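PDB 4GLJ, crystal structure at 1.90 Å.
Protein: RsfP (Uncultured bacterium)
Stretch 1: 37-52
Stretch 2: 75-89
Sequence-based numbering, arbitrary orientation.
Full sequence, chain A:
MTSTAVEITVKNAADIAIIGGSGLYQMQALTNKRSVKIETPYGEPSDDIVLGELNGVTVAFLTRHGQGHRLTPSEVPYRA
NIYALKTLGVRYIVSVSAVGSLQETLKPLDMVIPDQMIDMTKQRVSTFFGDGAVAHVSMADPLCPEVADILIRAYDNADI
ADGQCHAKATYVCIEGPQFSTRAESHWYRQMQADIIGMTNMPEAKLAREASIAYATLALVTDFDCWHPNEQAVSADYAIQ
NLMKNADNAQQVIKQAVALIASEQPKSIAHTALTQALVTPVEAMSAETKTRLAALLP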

# COMPACT_ATOMS: atom_id res chain seq x y z
N LYS A 37 -29.54 -16.12 -4.33
CA LYS A 37 -28.14 -16.39 -4.65
C LYS A 37 -27.94 -15.74 -6.01
O LYS A 37 -28.68 -16.00 -6.93
CB LYS A 37 -27.86 -17.90 -4.74
CG LYS A 37 -26.37 -18.25 -4.60
CD LYS A 37 -26.11 -19.75 -4.79
CE LYS A 37 -26.20 -20.51 -3.46
NZ LYS A 37 -25.46 -19.76 -2.40
N ILE A 38 -27.00 -14.81 -6.09
CA ILE A 38 -26.76 -14.08 -7.32
C ILE A 38 -25.37 -14.52 -7.81
O ILE A 38 -24.42 -14.50 -7.03
CB ILE A 38 -26.84 -12.57 -7.06
CG1 ILE A 38 -28.27 -12.20 -6.66
CG2 ILE A 38 -26.36 -11.79 -8.28
CD1 ILE A 38 -28.47 -10.80 -6.13
N GLU A 39 -25.25 -14.96 -9.07
CA GLU A 39 -23.94 -15.22 -9.66
C GLU A 39 -23.42 -13.90 -10.22
O GLU A 39 -24.22 -13.04 -10.65
CB GLU A 39 -24.05 -16.24 -10.77
CG GLU A 39 -24.74 -17.56 -10.38
CD GLU A 39 -23.82 -18.57 -9.68
OE1 GLU A 39 -23.02 -18.15 -8.80
OE2 GLU A 39 -23.91 -19.79 -10.01
N THR A 40 -22.12 -13.63 -10.08
CA THR A 40 -21.59 -12.45 -10.73
C THR A 40 -20.33 -12.83 -11.50
O THR A 40 -19.74 -13.92 -11.28
CB THR A 40 -21.26 -11.27 -9.78
OG1 THR A 40 -19.95 -11.46 -9.24
CG2 THR A 40 -22.34 -11.02 -8.64
N PRO A 41 -19.89 -11.93 -12.41
CA PRO A 41 -18.61 -12.18 -13.08
C PRO A 41 -17.42 -12.15 -12.11
O PRO A 41 -16.31 -12.55 -12.52
CB PRO A 41 -18.53 -11.04 -14.11
CG PRO A 41 -19.96 -10.63 -14.35
CD PRO A 41 -20.58 -10.75 -12.98
N TYR A 42 -17.63 -11.77 -10.85
CA TYR A 42 -16.56 -11.68 -9.83
C TYR A 42 -16.71 -12.77 -8.78
O TYR A 42 -16.13 -12.68 -7.73
CB TYR A 42 -16.56 -10.28 -9.15
CG TYR A 42 -16.44 -9.27 -10.24
CD1 TYR A 42 -17.56 -8.61 -10.71
CD2 TYR A 42 -15.22 -9.02 -10.85
CE1 TYR A 42 -17.47 -7.74 -11.78
CE2 TYR A 42 -15.14 -8.14 -11.92
CZ TYR A 42 -16.31 -7.51 -12.36
OH TYR A 42 -16.29 -6.61 -13.39
N GLY A 43 -17.51 -13.77 -9.09
CA GLY A 43 -17.74 -14.87 -8.18
C GLY A 43 -18.89 -14.54 -7.26
O GLY A 43 -19.72 -13.66 -7.58
N GLU A 44 -18.95 -15.23 -6.13
CA GLU A 44 -20.09 -15.14 -5.25
C GLU A 44 -19.97 -13.99 -4.28
O GLU A 44 -18.88 -13.70 -3.75
CB GLU A 44 -20.26 -16.45 -4.47
CG GLU A 44 -20.31 -17.66 -5.38
CD GLU A 44 -20.86 -18.90 -4.66
OE1 GLU A 44 -20.18 -19.35 -3.71
OE2 GLU A 44 -21.97 -19.39 -5.04
N PRO A 45 -21.11 -13.32 -3.98
CA PRO A 45 -21.14 -12.35 -2.89
C PRO A 45 -20.84 -13.03 -1.57
O PRO A 45 -20.82 -14.28 -1.55
CB PRO A 45 -22.59 -11.86 -2.86
CG PRO A 45 -23.10 -12.21 -4.21
CD PRO A 45 -22.42 -13.49 -4.62
N SER A 46 -20.67 -12.22 -0.50
CA SER A 46 -20.29 -12.72 0.80
C SER A 46 -21.29 -13.75 1.33
O SER A 46 -20.88 -14.67 2.01
CB SER A 46 -20.23 -11.62 1.79
OG SER A 46 -19.23 -10.69 1.52
N ASP A 47 -22.58 -13.60 1.02
CA ASP A 47 -23.62 -14.55 1.45
C ASP A 47 -24.80 -14.32 0.51
O ASP A 47 -24.79 -13.34 -0.26
CB ASP A 47 -24.00 -14.14 2.88
CG ASP A 47 -24.95 -15.11 3.57
OD1 ASP A 47 -25.17 -16.26 3.09
OD2 ASP A 47 -25.49 -14.66 4.63
N ASP A 48 -25.81 -15.19 0.56
CA ASP A 48 -27.07 -14.93 -0.14
C ASP A 48 -27.61 -13.57 0.31
O ASP A 48 -27.50 -13.22 1.47
CB ASP A 48 -28.09 -16.02 0.21
CG ASP A 48 -27.71 -17.38 -0.34
OD1 ASP A 48 -26.81 -17.49 -1.21
OD2 ASP A 48 -28.32 -18.36 0.09
N ILE A 49 -28.05 -12.75 -0.62
CA ILE A 49 -28.68 -11.51 -0.29
C ILE A 49 -30.12 -11.75 0.20
O ILE A 49 -30.90 -12.52 -0.42
CB ILE A 49 -28.57 -10.60 -1.51
CG1 ILE A 49 -27.09 -10.16 -1.63
CG2 ILE A 49 -29.48 -9.38 -1.41
CD1 ILE A 49 -26.73 -9.87 -3.05
N VAL A 50 -30.44 -11.19 1.37
CA VAL A 50 -31.82 -11.28 1.90
C VAL A 50 -32.67 -10.07 1.42
O VAL A 50 -32.27 -8.90 1.54
CB VAL A 50 -31.90 -11.37 3.44
CG1 VAL A 50 -33.37 -11.42 3.91
CG2 VAL A 50 -31.22 -12.63 3.98
N LEU A 51 -33.82 -10.37 0.85
CA LEU A 51 -34.80 -9.35 0.45
C LEU A 51 -36.01 -9.42 1.37
O LEU A 51 -36.50 -10.49 1.71
CB LEU A 51 -35.24 -9.50 -1.01
CG LEU A 51 -34.07 -9.33 -1.99
CD1 LEU A 51 -34.41 -10.04 -3.29
CD2 LEU A 51 -33.80 -7.87 -2.26
N GLY A 52 -36.48 -8.26 1.77
CA GLY A 52 -37.65 -8.21 2.62
C GLY A 52 -38.19 -6.80 2.56
O GLY A 52 -37.56 -5.93 1.94
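Stretch 2 (75-89) EVPYRANIYALKTLG

Stretch 2 is a helix laid against an irregular loop that ends in a strand, a mostly apolar contact pinned at one point by a two-bond clasp between Asn81 and Ser46 and burying 812 Å² over both sides.

The helix begins at Tyr78, with Pro77 at its N-cap position, and Gly89 leaves helical geometry with positive phi in a Schellman motif. The loop does not simply run alongside it. Ile38 lies by Ala84, the chain then moves toward the start of the helix through a type I turn from Thr40 to Gly43, and Pro45 comes back to Asn81, where the CA atoms are only 4.6 Å apart. From there the strand beginning at Ile49 lies farther off, with its CA 8.4 Å from that of Leu85, and side chains fill the gap.

Two alanines face the loop: Ala80 and Ala84 both point toward it, and backbone sits directly on the first, with Gly43 O 3.3 Å from Ala80 CB. Ala84 CB receives several side chains, with Ile38 CG2 at 3.8 Å, Pro45 CG at 3.8 Å and Ile49 CD1 at 3.7 Å. One turn further on, Leu88 CD1 meets Ile38 CD1 at 3.7 Å and Ile49 CG2 at 3.8 Å.

The polar clasp uses both ends of one amide. Ser46 N donates to Asn81 OD1 at 2.7 Å, and Asn81 ND2 donates to Ser46 OG at 3.0 Å, so backbone and side chain of the serine are held together. Asn81 leaves CA sideways, but its m rotamer brings the amide nearer the loop. Pro77 packs beside this clasp, its CD 3.2 Å from Ser46 OG.

The aromatic end is built on the turn. Thr40 OG1 accepts from Tyr42 N at 2.8 Å and donates to Gly43 O at 2.8 Å, bracing the turn from within. Pro41 CD lies over one face of the Tyr83 ring, 3.7 Å from its centroid, while Tyr42 turns its edge toward the face of Tyr83 in an offset pair, centroids 5.8 Å apart and planes at 61°. Arg79 covers a face of Tyr42, its CB 4.2 Å from the ring centroid, and the guanidinium presents a face to the same ring, with NH1 3.6 Å from Tyr42 CD2. A water accepts from Ala80 N at 2.9 Å and donates weakly to Tyr42 O at 3.5 Å, serving a first-turn amide.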

# COMPACT_ATOMS: atom_id res chain seq x y z
N GLU A 75 -10.48 -10.29 2.63
CA GLU A 75 -10.87 -11.27 1.65
C GLU A 75 -12.38 -11.11 1.28
O GLU A 75 -12.94 -11.93 0.56
CB GLU A 75 -10.54 -12.71 2.14
CG GLU A 75 -11.45 -13.03 3.32
CD GLU A 75 -11.04 -14.38 3.98
OE1 GLU A 75 -10.35 -15.21 3.33
OE2 GLU A 75 -11.48 -14.61 5.11
N VAL A 76 -13.03 -10.07 1.79
CA VAL A 76 -14.44 -9.88 1.42
C VAL A 76 -14.53 -9.74 -0.11
O VAL A 76 -13.72 -8.95 -0.69
CB VAL A 76 -14.96 -8.67 2.16
CG1 VAL A 76 -16.34 -8.22 1.59
CG2 VAL A 76 -15.10 -9.00 3.66
N PRO A 77 -15.51 -10.39 -0.78
CA PRO A 77 -15.53 -10.21 -2.21
C PRO A 77 -16.28 -8.88 -2.55
O PRO A 77 -17.47 -8.88 -3.03
CB PRO A 77 -16.34 -11.44 -2.69
CG PRO A 77 -17.39 -11.62 -1.59
CD PRO A 77 -16.65 -11.24 -0.31
N TYR A 78 -15.55 -7.77 -2.43
CA TYR A 78 -16.22 -6.45 -2.60
C TYR A 78 -16.83 -6.28 -4.00
O TYR A 78 -17.91 -5.72 -4.08
CB TYR A 78 -15.17 -5.33 -2.38
CG TYR A 78 -14.74 -5.27 -0.93
CD1 TYR A 78 -15.52 -4.66 0.01
CD2 TYR A 78 -13.55 -5.91 -0.53
CE1 TYR A 78 -15.13 -4.65 1.34
CE2 TYR A 78 -13.16 -5.92 0.81
CZ TYR A 78 -13.98 -5.36 1.71
OH TYR A 78 -13.61 -5.33 3.01
N ARG A 79 -16.14 -6.67 -5.07
CA ARG A 79 -16.66 -6.53 -6.42
C ARG A 79 -17.91 -7.36 -6.69
O ARG A 79 -18.85 -6.82 -7.15
CB ARG A 79 -15.58 -6.84 -7.45
CG ARG A 79 -14.55 -5.76 -7.73
CD ARG A 79 -13.50 -6.21 -8.71
NE ARG A 79 -12.88 -7.43 -8.26
CZ ARG A 79 -12.13 -8.23 -8.99
NH1 ARG A 79 -11.85 -7.97 -10.24
NH2 ARG A 79 -11.65 -9.30 -8.43
N ALA A 80 -17.93 -8.64 -6.31
CA ALA A 80 -19.20 -9.44 -6.31
C ALA A 80 -20.34 -8.85 -5.54
O ALA A 80 -21.46 -8.87 -6.02
CB ALA A 80 -18.93 -10.91 -5.92
N ASN A 81 -20.09 -8.34 -4.34
CA ASN A 81 -21.17 -7.79 -3.51
C ASN A 81 -21.83 -6.57 -4.17
O ASN A 81 -23.05 -6.48 -4.24
CB ASN A 81 -20.60 -7.35 -2.15
CG ASN A 81 -20.21 -8.53 -1.26
OD1 ASN A 81 -20.61 -9.68 -1.55
ND2 ASN A 81 -19.50 -8.26 -0.14
N ILE A 82 -21.00 -5.68 -4.71
CA ILE A 82 -21.53 -4.42 -5.28
C ILE A 82 -22.14 -4.80 -6.59
O ILE A 82 -23.20 -4.31 -6.91
CB ILE A 82 -20.34 -3.37 -5.42
CG1 ILE A 82 -19.91 -2.84 -4.04
CG2 ILE A 82 -20.77 -2.20 -6.31
CD1 ILE A 82 -21.01 -2.25 -3.16
N TYR A 83 -21.51 -5.72 -7.36
CA TYR A 83 -22.08 -6.08 -8.65
C TYR A 83 -23.48 -6.72 -8.43
O TYR A 83 -24.49 -6.43 -9.14
CB TYR A 83 -21.20 -7.08 -9.40
CG TYR A 83 -21.59 -7.24 -10.88
CD1 TYR A 83 -20.97 -6.47 -11.88
CD2 TYR A 83 -22.58 -8.16 -11.30
CE1 TYR A 83 -21.32 -6.62 -13.24
CE2 TYR A 83 -22.94 -8.30 -12.65
CZ TYR A 83 -22.30 -7.51 -13.61
OH TYR A 83 -22.65 -7.61 -14.94
N ALA A 84 -23.56 -7.63 -7.47
CA ALA A 84 -24.85 -8.30 -7.17
C ALA A 84 -25.97 -7.27 -6.80
O ALA A 84 -27.09 -7.40 -7.25
CB ALA A 84 -24.63 -9.31 -6.05
N LEU A 85 -25.62 -6.24 -6.04
CA LEU A 85 -26.63 -5.27 -5.58
C LEU A 85 -27.02 -4.43 -6.79
O LEU A 85 -28.19 -4.15 -6.98
CB LEU A 85 -26.07 -4.39 -4.46
CG LEU A 85 -25.81 -5.11 -3.13
CD1 LEU A 85 -25.20 -4.16 -2.10
CD2 LEU A 85 -27.11 -5.73 -2.56
N LYS A 86 -26.03 -4.05 -7.62
CA LYS A 86 -26.37 -3.49 -8.93
C LYS A 86 -27.37 -4.29 -9.76
O LYS A 86 -28.31 -3.71 -10.31
CB LYS A 86 -25.10 -3.20 -9.77
CG LYS A 86 -25.45 -2.38 -11.00
CD LYS A 86 -25.89 -0.96 -10.55
CE LYS A 86 -26.14 -0.14 -11.84
NZ LYS A 86 -26.42 1.31 -11.55
N THR A 87 -27.23 -5.61 -9.84
CA THR A 87 -28.15 -6.40 -10.61
C THR A 87 -29.58 -6.36 -10.03
O THR A 87 -30.55 -6.62 -10.75
CB THR A 87 -27.74 -7.88 -10.77
OG1 THR A 87 -27.88 -8.57 -9.52
CG2 THR A 87 -26.32 -8.00 -11.33
N LEU A 88 -29.71 -5.99 -8.76
CA LEU A 88 -31.08 -5.94 -8.16
C LEU A 88 -31.71 -4.57 -8.42
O LEU A 88 -32.86 -4.33 -8.07
CB LEU A 88 -30.95 -6.20 -6.64
CG LEU A 88 -30.59 -7.65 -6.25
CD1 LEU A 88 -30.23 -7.83 -4.76
CD2 LEU A 88 -31.78 -8.54 -6.61
N GLY A 89 -30.94 -3.64 -8.99
CA GLY A 89 -31.40 -2.28 -9.26
C GLY A 89 -31.22 -1.31 -8.12
O GLY A 89 -31.84 -0.25 -8.06
O HOH W 1 -15.51 -10.05 -5.57